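Local coordinates for tail spike protein (Acinetobacter phage vB_AbaP_AS12, PDB 6EU4) that probably serves as the trimeric receptor-binding tailspike of the phage, recognising and degrading the capsular polysaccharide of its Acinetobacter baumannii host, at the interface of chains A and B. Sequence-based numbering; all coordinates share one arbitrary frame. Chains: chain A/B, Tail spike protein.

Contact 1: the interface of chains A and B. Residues chain A 574-575, 577-578; chain B 584-585, 588-589.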
ATOM      1  N   ILE A 574     -31.846 -56.668 -13.146  1.00 23.80           N
ATOM      2  CA  ILE A 574     -30.979 -57.771 -13.546  1.00 25.12           C
ATOM      3  C   ILE A 574     -29.853 -57.874 -12.516  1.00 23.28           C
ATOM      4  O   ILE A 574     -29.004 -56.978 -12.449  1.00 22.96           O
ATOM      5  CB  ILE A 574     -30.416 -57.574 -14.960  1.00 27.00           C
ATOM      6  CG1 ILE A 574     -31.534 -57.239 -15.952  1.00 28.06           C
ATOM      7  CG2 ILE A 574     -29.671 -58.836 -15.415  1.00 26.69           C
ATOM      8  CD1 ILE A 574     -32.659 -58.259 -15.993  1.00 31.94           C
ATOM      9  N   PRO A 575     -29.798 -58.930 -11.707  1.00 24.72           N
ATOM     10  CA  PRO A 575     -28.760 -59.022 -10.671  1.00 24.76           C
ATOM     11  C   PRO A 575     -27.364 -59.146 -11.257  1.00 25.42           C
ATOM     12  O   PRO A 575     -27.162 -59.639 -12.372  1.00 26.90           O
ATOM     13  CB  PRO A 575     -29.121 -60.303  -9.904  1.00 28.25           C
ATOM     14  CG  PRO A 575     -30.446 -60.684 -10.320  1.00 30.67           C
ATOM     15  CD  PRO A 575     -30.743 -60.050 -11.642  1.00 28.51           C
ATOM     16  N   ALA A 577     -25.119 -61.201 -10.431  1.00 24.55           N
ATOM     17  CA  ALA A 577     -24.771 -62.605 -10.600  1.00 28.23           C
ATOM     18  C   ALA A 577     -26.040 -63.426 -10.458  1.00 28.67           C
ATOM     19  O   ALA A 577     -26.937 -63.070  -9.688  1.00 28.79           O
ATOM     20  CB  ALA A 577     -23.728 -63.070  -9.570  1.00 29.57           C
ATOM     21  N   THR A 578     -26.110 -64.529 -11.208  1.00 30.54           N
ATOM     22  CA  THR A 578     -27.295 -65.371 -11.206  1.00 29.60           C
ATOM     23  C   THR A 578     -27.375 -66.209  -9.932  1.00 30.92           C
ATOM     24  O   THR A 578     -26.362 -66.513  -9.296  1.00 30.43           O
ATOM     25  CB  THR A 578     -27.299 -66.282 -12.440  1.00 33.03           C
ATOM     26  OG1 THR A 578     -28.613 -66.818 -12.638  1.00 32.12           O
ATOM     27  CG2 THR A 578     -26.276 -67.433 -12.308  1.00 33.80           C
TER
ATOM     28  N   GLY B 584     -35.254 -59.988 -13.089  1.00 29.54           N
ATOM     29  CA  GLY B 584     -34.280 -60.966 -13.528  1.00 31.19           C
ATOM     30  C   GLY B 584     -34.286 -61.174 -15.034  1.00 32.78           C
ATOM     31  O   GLY B 584     -34.988 -60.504 -15.793  1.00 31.83           O
ATOM     32  N   SER B 585     -33.442 -62.117 -15.462  1.00 34.09           N
ATOM     33  CA  SER B 585     -33.381 -62.587 -16.843  1.00 36.61           C
ATOM     34  C   SER B 585     -33.077 -64.077 -16.827  1.00 36.76           C
ATOM     35  O   SER B 585     -32.669 -64.635 -15.803  1.00 35.01           O
ATOM     36  CB  SER B 585     -32.311 -61.844 -17.655  1.00 38.00           C
ATOM     37  OG  SER B 585     -31.017 -62.137 -17.164  1.00 37.74           O
ATOM     38  N   SER B 588     -29.668 -64.393 -15.690  1.00 35.92           N
ATOM     39  CA  SER B 588     -29.342 -63.793 -14.395  1.00 33.92           C
ATOM     40  C   SER B 588     -30.613 -63.801 -13.544  1.00 31.46           C
ATOM     41  O   SER B 588     -31.383 -62.833 -13.516  1.00 30.31           O
ATOM     42  CB  SER B 588     -28.753 -62.400 -14.569  1.00 33.64           C
ATOM     43  OG  SER B 588     -28.237 -61.945 -13.327  1.00 38.93           O
ATOM     44  N   THR B 589     -30.810 -64.904 -12.835  1.00 31.72           N
ATOM     45  CA  THR B 589     -32.015 -65.128 -12.056  1.00 32.18           C
ATOM     46  C   THR B 589     -31.866 -64.532 -10.663  1.00 30.53           C
ATOM     47  O   THR B 589     -30.760 -64.339 -10.155  1.00 30.01           O
ATOM     48  CB  THR B 589     -32.305 -66.626 -11.916  1.00 34.64           C
ATOM     49  OG1 THR B 589     -31.253 -67.241 -11.160  1.00 33.49           O
ATOM     50  CG2 THR B 589     -32.425 -67.319 -13.279  1.00 37.41           C
TER
HETATM   51  O   HOH W   1     -29.163 -63.431  -8.216  1.00 24.77           O

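Contact 2: the interface of chains A and B. Residues chain A 478-479, 498, 521; chain B 496, 525-526.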
ATOM      1  N   SER A 478     -17.506 -26.066 -12.266  1.00 15.24           N
ATOM      2  CA  SER A 478     -17.331 -26.949 -13.407  1.00 15.50           C
ATOM      3  C   SER A 478     -16.731 -28.288 -12.963  1.00 15.91           C
ATOM      4  O   SER A 478     -16.135 -28.404 -11.893  1.00 16.11           O
ATOM      5  CB  SER A 478     -16.439 -26.287 -14.456  1.00 16.77           C
ATOM      6  OG  SER A 478     -17.085 -25.158 -15.005  1.00 18.68           O
ATOM      7  N   ALA A 479     -16.901 -29.304 -13.807  1.00 15.43           N
ATOM      8  CA  ALA A 479     -16.244 -30.587 -13.588  1.00 14.58           C
ATOM      9  C   ALA A 479     -14.763 -30.489 -13.953  1.00 15.97           C
ATOM     10  O   ALA A 479     -14.353 -29.654 -14.764  1.00 17.59           O
ATOM     11  CB  ALA A 479     -16.911 -31.676 -14.423  1.00 16.58           C
ATOM     12  N   VAL A 498     -16.171 -33.189  -8.645  1.00 15.60           N
ATOM     13  CA  VAL A 498     -16.905 -33.633  -9.828  1.00 13.94           C
ATOM     14  C   VAL A 498     -15.933 -33.789 -10.992  1.00 16.79           C
ATOM     15  O   VAL A 498     -15.117 -32.893 -11.261  1.00 16.74           O
ATOM     16  CB  VAL A 498     -18.027 -32.647 -10.196  1.00 15.06           C
ATOM     17  CG1 VAL A 498     -18.780 -33.160 -11.421  1.00 16.12           C
ATOM     18  CG2 VAL A 498     -18.972 -32.418  -8.997  1.00 16.52           C
ATOM     19  N   LEU A 521     -20.248 -38.472 -16.148  1.00 17.52           N
ATOM     20  CA  LEU A 521     -20.045 -37.577 -15.021  1.00 17.28           C
ATOM     21  C   LEU A 521     -19.894 -38.437 -13.777  1.00 17.61           C
ATOM     22  O   LEU A 521     -20.614 -39.426 -13.616  1.00 17.25           O
ATOM     23  CB  LEU A 521     -21.222 -36.617 -14.853  1.00 15.29           C
ATOM     24  CG  LEU A 521     -21.324 -35.510 -15.896  1.00 18.17           C
ATOM     25  CD1 LEU A 521     -22.671 -34.812 -15.816  1.00 18.48           C
ATOM     26  CD2 LEU A 521     -20.197 -34.513 -15.671  1.00 18.07           C
TER
ATOM     27  N   ASN B 496     -22.304 -27.398 -11.926  1.00 15.42           N
ATOM     28  CA  ASN B 496     -22.637 -28.165 -10.736  1.00 13.46           C
ATOM     29  C   ASN B 496     -23.185 -27.201  -9.699  1.00 15.09           C
ATOM     30  O   ASN B 496     -22.484 -26.267  -9.307  1.00 16.42           O
ATOM     31  CB  ASN B 496     -21.396 -28.883 -10.207  1.00 13.72           C
ATOM     32  CG  ASN B 496     -20.787 -29.799 -11.244  1.00 15.54           C
ATOM     33  OD1 ASN B 496     -21.343 -30.843 -11.576  1.00 13.53           O
ATOM     34  ND2 ASN B 496     -19.638 -29.394 -11.786  1.00 20.39           N
ATOM     35  N   TRP B 525     -25.483 -31.705 -11.736  1.00 13.83           N
ATOM     36  CA  TRP B 525     -24.108 -31.890 -12.143  1.00 13.83           C
ATOM     37  C   TRP B 525     -23.946 -31.467 -13.593  1.00 16.11           C
ATOM     38  O   TRP B 525     -24.895 -31.541 -14.388  1.00 15.43           O
ATOM     39  CB  TRP B 525     -23.665 -33.336 -11.990  1.00 13.70           C
ATOM     40  CG  TRP B 525     -23.497 -33.807 -10.608  1.00 14.55           C
ATOM     41  CD1 TRP B 525     -22.386 -33.661  -9.820  1.00 15.50           C
ATOM     42  CD2 TRP B 525     -24.442 -34.565  -9.834  1.00 15.57           C
ATOM     43  NE1 TRP B 525     -22.590 -34.268  -8.604  1.00 15.44           N
ATOM     44  CE2 TRP B 525     -23.833 -34.843  -8.590  1.00 13.48           C
ATOM     45  CE3 TRP B 525     -25.742 -35.035 -10.069  1.00 16.37           C
ATOM     46  CZ2 TRP B 525     -24.476 -35.579  -7.585  1.00 13.89           C
ATOM     47  CZ3 TRP B 525     -26.385 -35.750  -9.062  1.00 15.29           C
ATOM     48  CH2 TRP B 525     -25.757 -36.011  -7.839  1.00 14.29           C
ATOM     49  N   SER B 526     -22.724 -31.055 -13.936  1.00 15.29           N
ATOM     50  CA  SER B 526     -22.440 -30.558 -15.277  1.00 15.84           C
ATOM     51  C   SER B 526     -20.965 -30.732 -15.600  1.00 15.97           C
ATOM     52  O   SER B 526     -20.111 -30.676 -14.715  1.00 15.94           O
ATOM     53  CB  SER B 526     -22.796 -29.077 -15.419  1.00 16.29           C
ATOM     54  OG  SER B 526     -22.405 -28.603 -16.692  1.00 18.83           O
TER

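Contact 3: the interface of chains A and B. Residues chain A 540, 542, 547, 549; chain B 525, 535-536, 551, 553.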
ATOM      1  N   PHE A 540     -22.426 -41.571 -13.483  1.00 16.28           N
ATOM      2  CA  PHE A 540     -23.468 -41.509 -14.498  1.00 16.47           C
ATOM      3  C   PHE A 540     -22.858 -41.945 -15.827  1.00 19.37           C
ATOM      4  O   PHE A 540     -22.064 -41.207 -16.419  1.00 18.68           O
ATOM      5  CB  PHE A 540     -24.028 -40.093 -14.625  1.00 17.62           C
ATOM      6  CG  PHE A 540     -24.724 -39.595 -13.393  1.00 16.73           C
ATOM      7  CD1 PHE A 540     -26.074 -39.846 -13.207  1.00 17.94           C
ATOM      8  CD2 PHE A 540     -24.049 -38.855 -12.436  1.00 18.64           C
ATOM      9  CE1 PHE A 540     -26.736 -39.389 -12.082  1.00 18.16           C
ATOM     10  CE2 PHE A 540     -24.720 -38.388 -11.302  1.00 16.70           C
ATOM     11  CZ  PHE A 540     -26.059 -38.652 -11.134  1.00 17.16           C
ATOM     12  N   ILE A 542     -23.483 -42.099 -19.360  1.00 20.88           N
ATOM     13  CA  ILE A 542     -24.448 -41.286 -20.100  1.00 20.47           C
ATOM     14  C   ILE A 542     -24.498 -41.755 -21.553  1.00 21.29           C
ATOM     15  O   ILE A 542     -23.534 -41.588 -22.306  1.00 23.24           O
ATOM     16  CB  ILE A 542     -24.096 -39.795 -20.012  1.00 20.91           C
ATOM     17  CG1 ILE A 542     -24.067 -39.335 -18.548  1.00 19.90           C
ATOM     18  CG2 ILE A 542     -25.083 -38.960 -20.840  1.00 21.52           C
ATOM     19  CD1 ILE A 542     -23.567 -37.935 -18.361  1.00 20.81           C
ATOM     20  N   ALA A 547     -29.305 -43.636 -19.166  1.00 21.99           N
ATOM     21  CA  ALA A 547     -28.080 -43.802 -18.396  1.00 22.55           C
ATOM     22  C   ALA A 547     -28.213 -45.011 -17.483  1.00 22.78           C
ATOM     23  O   ALA A 547     -29.317 -45.490 -17.202  1.00 24.79           O
ATOM     24  CB  ALA A 547     -27.760 -42.556 -17.562  1.00 20.79           C
ATOM     25  N   PHE A 549     -26.729 -45.924 -13.537  1.00 16.24           N
ATOM     26  CA  PHE A 549     -26.337 -45.183 -12.345  1.00 16.48           C
ATOM     27  C   PHE A 549     -25.624 -46.138 -11.392  1.00 15.96           C
ATOM     28  O   PHE A 549     -26.137 -47.221 -11.104  1.00 17.07           O
ATOM     29  CB  PHE A 549     -27.563 -44.578 -11.668  1.00 16.25           C
ATOM     30  CG  PHE A 549     -28.518 -43.889 -12.613  1.00 17.46           C
ATOM     31  CD1 PHE A 549     -28.203 -42.658 -13.163  1.00 17.60           C
ATOM     32  CD2 PHE A 549     -29.759 -44.445 -12.908  1.00 19.21           C
ATOM     33  CE1 PHE A 549     -29.079 -42.020 -14.023  1.00 18.56           C
ATOM     34  CE2 PHE A 549     -30.638 -43.797 -13.765  1.00 20.20           C
ATOM     35  CZ  PHE A 549     -30.291 -42.583 -14.320  1.00 18.95           C
TER
ATOM     36  N   TRP B 525     -25.483 -31.705 -11.736  1.00 13.83           N
ATOM     37  CA  TRP B 525     -24.108 -31.890 -12.143  1.00 13.83           C
ATOM     38  C   TRP B 525     -23.946 -31.467 -13.593  1.00 16.11           C
ATOM     39  O   TRP B 525     -24.895 -31.541 -14.388  1.00 15.43           O
ATOM     40  CB  TRP B 525     -23.665 -33.336 -11.990  1.00 13.70           C
ATOM     41  CG  TRP B 525     -23.497 -33.807 -10.608  1.00 14.55           C
ATOM     42  CD1 TRP B 525     -22.386 -33.661  -9.820  1.00 15.50           C
ATOM     43  CD2 TRP B 525     -24.442 -34.565  -9.834  1.00 15.57           C
ATOM     44  NE1 TRP B 525     -22.590 -34.268  -8.604  1.00 15.44           N
ATOM     45  CE2 TRP B 525     -23.833 -34.843  -8.590  1.00 13.48           C
ATOM     46  CE3 TRP B 525     -25.742 -35.035 -10.069  1.00 16.37           C
ATOM     47  CZ2 TRP B 525     -24.476 -35.579  -7.585  1.00 13.89           C
ATOM     48  CZ3 TRP B 525     -26.385 -35.750  -9.062  1.00 15.29           C
ATOM     49  CH2 TRP B 525     -25.757 -36.011  -7.839  1.00 14.29           C
ATOM     50  N   ASN B 535     -24.868 -33.316 -18.445  1.00 17.75           N
ATOM     51  CA  ASN B 535     -25.573 -32.984 -17.214  1.00 16.01           C
ATOM     52  C   ASN B 535     -26.157 -34.229 -16.569  1.00 15.64           C
ATOM     53  O   ASN B 535     -26.396 -35.255 -17.216  1.00 17.19           O
ATOM     54  CB  ASN B 535     -26.705 -31.974 -17.459  1.00 17.11           C
ATOM     55  CG  ASN B 535     -26.189 -30.607 -17.823  1.00 17.65           C
ATOM     56  OD1 ASN B 535     -26.123 -30.243 -18.994  1.00 19.51           O
ATOM     57  ND2 ASN B 535     -25.799 -29.849 -16.818  1.00 17.94           N
ATOM     58  N   ALA B 536     -26.378 -34.105 -15.263  1.00 15.36           N
ATOM     59  CA  ALA B 536     -27.122 -35.070 -14.475  1.00 15.14           C
ATOM     60  C   ALA B 536     -27.839 -34.305 -13.374  1.00 15.24           C
ATOM     61  O   ALA B 536     -27.413 -33.219 -12.970  1.00 14.95           O
ATOM     62  CB  ALA B 536     -26.204 -36.147 -13.895  1.00 15.23           C
ATOM     63  N   LEU B 551     -33.386 -39.576 -10.589  1.00 15.94           N
ATOM     64  CA  LEU B 551     -32.177 -39.296 -11.349  1.00 16.08           C
ATOM     65  C   LEU B 551     -32.489 -39.122 -12.831  1.00 16.70           C
ATOM     66  O   LEU B 551     -33.334 -39.830 -13.393  1.00 16.21           O
ATOM     67  CB  LEU B 551     -31.154 -40.427 -11.201  1.00 15.94           C
ATOM     68  CG  LEU B 551     -30.540 -40.644  -9.824  1.00 14.96           C
ATOM     69  CD1 LEU B 551     -29.678 -41.897  -9.841  1.00 17.12           C
ATOM     70  CD2 LEU B 551     -29.713 -39.427  -9.393  1.00 16.56           C
ATOM     71  N   THR B 553     -30.200 -37.851 -16.724  1.00 17.30           N
ATOM     72  CA  THR B 553     -28.970 -37.432 -17.376  1.00 17.40           C
ATOM     73  C   THR B 553     -29.295 -36.728 -18.683  1.00 19.43           C
ATOM     74  O   THR B 553     -30.327 -36.994 -19.314  1.00 21.23           O
ATOM     75  CB  THR B 553     -28.041 -38.608 -17.668  1.00 17.99           C
ATOM     76  OG1 THR B 553     -28.703 -39.572 -18.490  1.00 18.86           O
ATOM     77  CG2 THR B 553     -27.588 -39.268 -16.357  1.00 18.14           C
TER

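Contact 4: the interface of chains A and B. Residues chain A 142-144, 223; chain B 136, 190, 192.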
ATOM      1  N   THR A 142      24.084  19.983  -1.408  1.00 17.75           N
ATOM      2  CA  THR A 142      23.283  20.207  -2.614  1.00 17.79           C
ATOM      3  C   THR A 142      23.145  18.969  -3.487  1.00 18.65           C
ATOM      4  O   THR A 142      22.455  19.023  -4.516  1.00 16.80           O
ATOM      5  CB  THR A 142      23.859  21.346  -3.461  1.00 19.91           C
ATOM      6  OG1 THR A 142      25.207  21.041  -3.841  1.00 20.36           O
ATOM      7  CG2 THR A 142      23.793  22.674  -2.723  1.00 21.54           C
ATOM      8  N   GLY A 143      23.749  17.857  -3.101  1.00 16.87           N
ATOM      9  CA  GLY A 143      23.620  16.637  -3.859  1.00 15.81           C
ATOM     10  C   GLY A 143      24.767  15.690  -3.577  1.00 14.95           C
ATOM     11  O   GLY A 143      25.850  16.087  -3.118  1.00 14.64           O
ATOM     12  N   GLU A 144      24.513  14.415  -3.889  1.00 14.82           N
ATOM     13  CA  GLU A 144      25.353  13.297  -3.485  1.00 15.63           C
ATOM     14  C   GLU A 144      26.578  13.096  -4.371  1.00 17.44           C
ATOM     15  O   GLU A 144      27.461  12.321  -4.004  1.00 18.07           O
ATOM     16  CB  GLU A 144      24.517  12.015  -3.470  1.00 17.30           C
ATOM     17  CG  GLU A 144      23.239  12.096  -2.616  1.00 18.04           C
ATOM     18  CD  GLU A 144      21.964  12.409  -3.435  1.00 18.58           C
ATOM     19  OE1 GLU A 144      21.939  13.447  -4.145  1.00 17.39           O
ATOM     20  OE2 GLU A 144      20.998  11.598  -3.352  1.00 19.13           O
ATOM     21  N   SER A 223      18.215  11.714   0.526  1.00 11.97           N
ATOM     22  CA  SER A 223      19.216  11.955  -0.507  1.00 11.57           C
ATOM     23  C   SER A 223      20.624  11.824   0.061  1.00 14.38           C
ATOM     24  O   SER A 223      21.481  12.712  -0.068  1.00 13.65           O
ATOM     25  CB  SER A 223      18.982  13.315  -1.158  1.00 15.73           C
ATOM     26  OG  SER A 223      17.704  13.285  -1.794  1.00 18.73           O
TER
ATOM     27  N   ASN B 136      23.428  17.502  -9.617  1.00 14.21           N
ATOM     28  CA  ASN B 136      23.820  17.990  -8.287  1.00 15.17           C
ATOM     29  C   ASN B 136      23.356  19.430  -8.083  1.00 15.19           C
ATOM     30  O   ASN B 136      24.085  20.272  -7.552  1.00 16.24           O
ATOM     31  CB  ASN B 136      25.329  17.875  -8.079  1.00 15.31           C
ATOM     32  CG  ASN B 136      25.693  17.581  -6.648  1.00 20.04           C
ATOM     33  OD1 ASN B 136      25.946  16.436  -6.280  1.00 20.51           O
ATOM     34  ND2 ASN B 136      25.693  18.619  -5.818  1.00 20.12           N
ATOM     35  N   ASN B 190      20.851  13.576  -9.331  1.00 12.43           N
ATOM     36  CA  ASN B 190      21.157  14.102  -8.004  1.00 12.55           C
ATOM     37  C   ASN B 190      20.736  15.557  -7.879  1.00 12.62           C
ATOM     38  O   ASN B 190      21.414  16.368  -7.254  1.00 14.42           O
ATOM     39  CB  ASN B 190      22.638  13.903  -7.666  1.00 13.82           C
ATOM     40  CG  ASN B 190      23.027  12.443  -7.658  1.00 16.33           C
ATOM     41  OD1 ASN B 190      23.631  11.943  -8.605  1.00 18.94           O
ATOM     42  ND2 ASN B 190      22.635  11.736  -6.615  1.00 17.84           N
ATOM     43  N   HIS B 192      17.644  18.351  -6.710  1.00 13.56           N
ATOM     44  CA  HIS B 192      16.743  18.513  -5.566  1.00 12.54           C
ATOM     45  C   HIS B 192      16.062  19.869  -5.740  1.00 13.44           C
ATOM     46  O   HIS B 192      16.594  20.901  -5.331  1.00 16.89           O
ATOM     47  CB  HIS B 192      17.532  18.380  -4.261  1.00 12.64           C
ATOM     48  CG  HIS B 192      18.285  17.086  -4.198  1.00 14.99           C
ATOM     49  ND1 HIS B 192      17.638  15.874  -4.089  1.00 16.97           N
ATOM     50  CD2 HIS B 192      19.595  16.798  -4.387  1.00 16.09           C
ATOM     51  CE1 HIS B 192      18.524  14.895  -4.154  1.00 17.60           C
ATOM     52  NE2 HIS B 192      19.721  15.428  -4.337  1.00 16.74           N
TER
HETATM   53  O   HOH W   2      25.751  22.280  -6.137  1.00 30.95           O

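Contact 1: the interface of chains A and B
B:Ser588 lies against A:Ile574 and A:Pro575 where loops of two tailspike subunits meet, close to the end of the modelled chain. The serine shows how a short polar side chain can serve two surfaces. Its CB touches the branch methyl CG2 of A:Ile574 at 3.8 Å. One bond further, the hydroxyl OG is turned away from its own backbone N (chi1 -170°) and donates to the carbonyl O of A:Pro575 at 2.7 Å. It comes in above the carbonyl plane, 36° out of it, and so misses the lone-pair direction. The same OG passes 3.6 Å from the ring carbon CD of A:Pro575, so the proline presents both a polar and an apolar surface to it.

Beside this pair, the hydroxyl OG1 of A:Thr578 takes an almost straight bond from the backbone N of B:Thr589, 2.9 Å away. OG1 of A:Thr578 also pairs with OG1 of B:Thr589, though which of the two donates is not decided. The other branch of A:Ile574 ends in CD1, which packs on B:Gly584 and on CB of B:Ser585. A water completes the seam, bonded at 2.7 Å to the carbonyl O of A:Ala577 and, at the same length, to the carbonyl O of B:Thr589.

Contact 2: the interface of chains A and B
A:Val498 points its two methyls at the carboxamide of B:Asn496 and the indole of B:Trp525, forming a strand-to-strand contact between neighbouring subunits of the tailspike. The valine and asparagine side chains approach from opposite directions. CG1 of A:Val498 stands 3.5 Å from the amide oxygen OD1 of B:Asn496. The valine torsion that sets this methyl anti to the backbone N (chi1 -179°) sends the other, CG2, to the edge of B:Trp525, where it lies in the ring plane and 3.7 Å from CD1 of B:Trp525. The indole therefore shows the valine its rim and not its face.

B:Asn496 illustrates how a polar group can be made a firm packing surface by bonds within its own chain. Its OD1 accepts from the backbone N of B:Ser526 at 2.7 Å, the donor standing well above the carbonyl plane. A weaker return bond runs from ND2 of B:Asn496 to the carbonyl O of B:Ser526. Together they tie strand 496-501 to strand 520-526 and should restrain the amide from flipping. ND2 of B:Asn496 then sits over the face of the peptide group joining A:Ser478 to A:Ala479, 3.3 Å from C of A:Ser478. CD2 of A:Leu521 touches the carbonyl of B:Ser526, whose O lies 3.4 Å from CB of A:Ala479.

Contact 3: the interface of chains A and B
Methyl-to-ring contacts dominate where A:Phe540 and A:Phe549 meet B:Ala536 and B:Leu551, in an apolar subunit interface built from strands 535-542 and 547-554 of both chains, with strand 520-526 of chain B. CB of B:Ala536 stands over the centre of the A:Phe540 ring, 3.5 Å from its centroid. B:Leu551 treats A:Phe549 differently: its CD1 lies over one face but toward the rim, 3.6 Å from CG of A:Phe549, as the two side chains slide past each other in opposite directions. The second methyl of the leucine, CD2, reaches CE1 of A:Phe540, so the fork of B:Leu551 touches both phenyl groups.

The aromatic contact is of another kind. The side chains of A:Phe540 and B:Trp525 cross at about a right angle, and the phenyl rim lies over the benzo part of the indole face, with CZ of A:Phe540 3.6 Å from CZ3 of B:Trp525. Within chain A, CD1 of A:Phe540 also meets the edge of the A:Phe549 ring in its plane.

B:Thr553 packs on both a ring and aliphatic carbons. With OG1 between the backbone N and the carbonyl carbon (chi1 58°), its methyl CG2 stands anti to the carbonyl carbon, 3.5 Å from CD1 of A:Phe540 and equally far from CB of A:Ala547. CG1 of A:Ile542 slides past in the opposite direction, at looser range.

Polar support comes from within chain B: the amide ND2 of B:Asn535 donates to the backbone O of B:Trp525 at 3.1 Å, tilted 24° from the carbonyl plane.

Contact 4: the interface of chains A and B
A:Glu144 reaches across to B:His192 and B:Asn190 where the parallel beta-helices typical of phage tailspikes lie side by side. The direct hydrogen bonds converge on one carboxylate oxygen, OE1 of A:Glu144. The imidazole NE2 of B:His192 donates to it at 3.0 Å; the oxygen lies in the ring plane, and the donor meets it on the syn side but 35° out of the carboxylate plane. ND2 of B:Asn190 donates at 3.1 Å but arrives from above the carboxylate, 81° out of its plane. The two donors come from opposite faces, so OE1 is clamped between them, which fixes the position and rotation of the carboxylate. The amide of B:Asn190 stands almost perpendicular to it. A bend in the glutamate chain (chi2 98°) brings the carboxylate round to this place.

A water joins A:Thr142 to B:Asn136, 2.7 Å from OG1 of the threonine and 3.0 Å from the backbone O of the asparagine. A direct hydrogen bond between OG1 of A:Thr142 and the amide ND2 of B:Asn136, 3.2 Å apart, is possible but doubtful: at the other end of the amide OD1 clashes with the carbonyl O of A:Gly143, both being acceptors, and the amide may be turned over.

Carbon packing fills in around these bonds. CA of A:Gly143 lies 3.6 Å from CG of B:Asn136, while CB of A:Ser223 stands above the imidazole plane of B:His192, out beyond CE1, 3.4 Å from that atom.

The four contacts are spread along the length of a three-chain assembly, as expected of a trimeric tailspike. Contacts 2 and 3 are neighbours, their C-alpha centres about 10 Å apart, and share B:Trp525 on strand 520-526, which offers its edge in one and its face in the other; they probably form one continuous surface. Contact 1 lies about 24 Å from contact 3, and contact 4 about 94 Å from contact 1. The subunits are thus held at separate levels: by direct and water-mediated hydrogen bonds plus packing in contacts 1 and 4, mainly by van der Waals packing among the residues described in contacts 2 and 3.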